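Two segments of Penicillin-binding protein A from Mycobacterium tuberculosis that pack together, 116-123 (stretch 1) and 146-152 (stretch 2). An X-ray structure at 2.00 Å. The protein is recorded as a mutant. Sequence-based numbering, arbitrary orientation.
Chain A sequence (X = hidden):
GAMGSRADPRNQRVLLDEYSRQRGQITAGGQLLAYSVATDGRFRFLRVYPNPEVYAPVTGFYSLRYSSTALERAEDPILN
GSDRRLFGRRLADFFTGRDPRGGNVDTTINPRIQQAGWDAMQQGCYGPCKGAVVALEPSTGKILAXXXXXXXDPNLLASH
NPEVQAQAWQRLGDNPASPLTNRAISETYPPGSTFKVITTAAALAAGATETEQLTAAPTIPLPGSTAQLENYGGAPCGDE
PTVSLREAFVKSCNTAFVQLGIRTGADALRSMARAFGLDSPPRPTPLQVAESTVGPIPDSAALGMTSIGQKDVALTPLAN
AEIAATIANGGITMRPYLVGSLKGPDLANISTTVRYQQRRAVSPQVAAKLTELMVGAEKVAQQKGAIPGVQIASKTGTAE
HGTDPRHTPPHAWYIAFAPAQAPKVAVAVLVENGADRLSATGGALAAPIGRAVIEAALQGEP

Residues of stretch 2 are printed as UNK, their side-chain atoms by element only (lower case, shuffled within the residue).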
# COMPACT_ATOMS: atom_id res chain seq x y z
N ALA A 116 2.35 -3.78 14.28
CA ALA A 116 2.07 -5.15 13.85
C ALA A 116 2.57 -5.42 12.43
O ALA A 116 3.14 -6.47 12.17
CB ALA A 116 0.59 -5.47 13.96
N GLY A 117 2.36 -4.47 11.52
CA GLY A 117 2.84 -4.64 10.15
C GLY A 117 4.35 -4.73 10.13
O GLY A 117 4.92 -5.63 9.51
N TRP A 118 4.99 -3.77 10.80
CA TRP A 118 6.44 -3.75 10.93
C TRP A 118 6.94 -5.05 11.52
O TRP A 118 7.82 -5.69 10.93
CB TRP A 118 6.92 -2.58 11.82
CG TRP A 118 8.41 -2.64 12.07
CD1 TRP A 118 9.04 -3.04 13.22
CD2 TRP A 118 9.46 -2.30 11.15
NE1 TRP A 118 10.41 -2.96 13.07
CE2 TRP A 118 10.69 -2.50 11.81
CE3 TRP A 118 9.47 -1.83 9.83
CZ2 TRP A 118 11.92 -2.26 11.19
CZ3 TRP A 118 10.70 -1.59 9.21
CH2 TRP A 118 11.90 -1.81 9.89
N ASP A 119 6.41 -5.45 12.68
CA ASP A 119 6.88 -6.65 13.36
C ASP A 119 6.73 -7.86 12.45
O ASP A 119 7.63 -8.69 12.34
CB ASP A 119 6.13 -6.91 14.67
CG ASP A 119 6.47 -5.92 15.77
OD1 ASP A 119 7.48 -5.19 15.64
OD2 ASP A 119 5.73 -5.89 16.78
N ALA A 120 5.56 -7.98 11.81
CA ALA A 120 5.30 -9.11 10.91
C ALA A 120 6.28 -9.14 9.73
O ALA A 120 6.76 -10.21 9.36
CB ALA A 120 3.87 -9.09 10.42
N MET A 121 6.58 -7.97 9.17
CA MET A 121 7.56 -7.87 8.08
C MET A 121 8.97 -8.24 8.56
O MET A 121 9.75 -8.84 7.81
CB MET A 121 7.56 -6.46 7.48
CG MET A 121 6.35 -6.16 6.57
SD MET A 121 6.27 -7.20 5.09
CE MET A 121 7.50 -6.40 4.07
N GLN A 122 9.31 -7.89 9.80
CA GLN A 122 10.65 -8.20 10.32
C GLN A 122 10.88 -9.70 10.59
O GLN A 122 12.01 -10.16 10.58
CB GLN A 122 10.96 -7.36 11.57
CG GLN A 122 10.93 -5.85 11.28
CD GLN A 122 11.54 -5.53 9.94
OE1 GLN A 122 12.73 -5.76 9.71
NE2 GLN A 122 10.72 -5.03 9.01
N GLN A 123 9.80 -10.44 10.81
CA GLN A 123 9.87 -11.86 11.17
C GLN A 123 9.31 -12.80 10.11
O GLN A 123 9.45 -14.03 10.22
CB GLN A 123 9.14 -12.07 12.51
CG GLN A 123 9.80 -11.32 13.66
CD GLN A 123 8.80 -10.65 14.59
OE1 GLN A 123 7.94 -11.31 15.20
NE2 GLN A 123 8.92 -9.31 14.74
N UNK A 146 1.44 2.56 7.16
CA UNK A 146 2.25 2.76 5.98
C UNK A 146 3.62 2.24 6.36
O UNK A 146 4.40 2.94 6.99
c UNK A 146 1.57 4.21 3.22
c UNK A 146 2.66 4.65 4.21
c UNK A 146 2.29 4.25 5.63
c UNK A 146 2.86 6.18 4.14
N UNK A 147 3.87 0.98 6.04
CA UNK A 147 5.09 0.28 6.45
C UNK A 147 5.97 -0.01 5.24
O UNK A 147 5.48 -0.44 4.20
c UNK A 147 4.78 -1.02 7.20
c UNK A 147 6.07 -1.77 7.55
c UNK A 147 4.00 -0.72 8.50
N UNK A 148 7.27 0.25 5.37
CA UNK A 148 8.23 -0.09 4.32
C UNK A 148 9.41 -0.80 4.98
O UNK A 148 9.77 -0.49 6.12
c UNK A 148 8.68 1.17 3.56
o UNK A 148 9.40 0.83 2.38
N UNK A 149 9.98 -1.78 4.28
CA UNK A 149 11.05 -2.60 4.84
C UNK A 149 12.03 -2.97 3.71
O UNK A 149 11.60 -3.30 2.61
o UNK A 149 11.43 -4.65 6.14
c UNK A 149 10.45 -3.85 5.50
N UNK A 150 13.35 -2.86 3.96
CA UNK A 150 14.01 -2.37 5.17
C UNK A 150 13.72 -0.88 5.35
O UNK A 150 13.28 -0.23 4.40
c UNK A 150 15.62 -2.57 3.38
c UNK A 150 15.51 -2.60 4.89
c UNK A 150 14.33 -3.23 2.92
N UNK A 151 13.95 -0.35 6.54
CA UNK A 151 13.79 1.08 6.79
C UNK A 151 15.12 1.60 7.31
O UNK A 151 16.13 0.90 7.26
c UNK A 151 12.65 1.32 7.76
o UNK A 151 12.26 2.69 7.76
N UNK A 152 15.13 2.84 7.81
CA UNK A 152 16.36 3.48 8.26
C UNK A 152 16.04 4.30 9.50
O UNK A 152 14.87 4.50 9.83
c UNK A 152 16.91 4.40 7.17
c UNK A 152 16.40 6.85 7.50
c UNK A 152 14.09 6.64 5.98
c UNK A 152 14.89 5.53 6.17
o UNK A 152 13.65 8.95 6.36
c UNK A 152 14.44 7.85 6.57
c UNK A 152 16.06 5.61 6.93
c UNK A 152 15.59 7.96 7.33

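Position 146 carries four side-chain carbons, the chain forking at the second, and no heteroatom. That pattern is leucine. Leu146 lies in a strand and is buried, but its side chain is out of reach of stretch 1; its apolar branches suit an interior place away from this helix.

At position 147 one carbon carries two others, three carbons in all, and the CA-to-CB bond points toward the helix. A fork at the first side-chain carbon, with no oxygen, is valine. Val147 sets its CG1 3.9 Å from the CA of Trp118 and 4.1 Å from CE3 of the same residue, at the edge of the indole. Val147 CG1 also lies 4.3 Å from the C of Gly117. The glycine matters here: a CB in ideal position on Gly117 would come within 3.3 Å of Val147 CG2, a tight approach, so the bare backbone leaves room for the valine. Branching at CB also suits the extended backbone of a strand.

Position 148 has one carbon and then one oxygen, and its CA-to-CB bond points away from the helix, as strand alternation predicts. One carbon bearing one oxygen is serine. The hydroxyl of Ser148 is hydrogen-bonded elsewhere in the structure, so its polar group is satisfied despite burial. Its backbone meets the helix instead: the carbonyl O of Ser148 is 3.4 Å from CZ3 of Trp118, near the plane of the ring and at its edge.

Position 149 again shows one carbon and one oxygen, now with CA-to-CB toward the helix. The oxygen lies 3.0 Å from NE2 of Gln122, and the carbon, CB, is 4.2 Å from CE of Met121. This too is serine. NE2 of Gln122 donates a hydrogen bond to OG of Ser149, nearly straight at 168°. The small side chain offers an acceptor to the glutamine while its CB packs against the methionine methyl.

At position 150 three carbons close a ring onto the backbone nitrogen, which identifies proline. The peptide bond before Pro150 is cis, a form more accessible to proline than to other residues, and here the chain has left the strand. Its CA-to-CB bond points away from the helix, and the residue makes no contact with it.

Position 151 has one carbon and one oxygen and points its CA-to-CB bond toward the helix; the carbon, CB, sits 3.8 Å from CZ3 of Trp118. It is serine, compact enough to lie beside the indole, while the OG of Ser151 is hydrogen-bonded elsewhere.

Position 152 bears one carbon, then a six-carbon ring with one oxygen: tyrosine. Tyr152 points CA-to-CB away, without contact; its largely apolar ring suits burial.

The helix and strand run in similar directions, 21° apart, and their axes approach to 8.3 Å. Trp118 gives the largest covered area, reaching from Val147 to Ser151, while the Gln122–Ser149 hydrogen bond adds a directional tie to this mainly van der Waals contact.

Stretch 2, residues 146-152: LVSSPSY
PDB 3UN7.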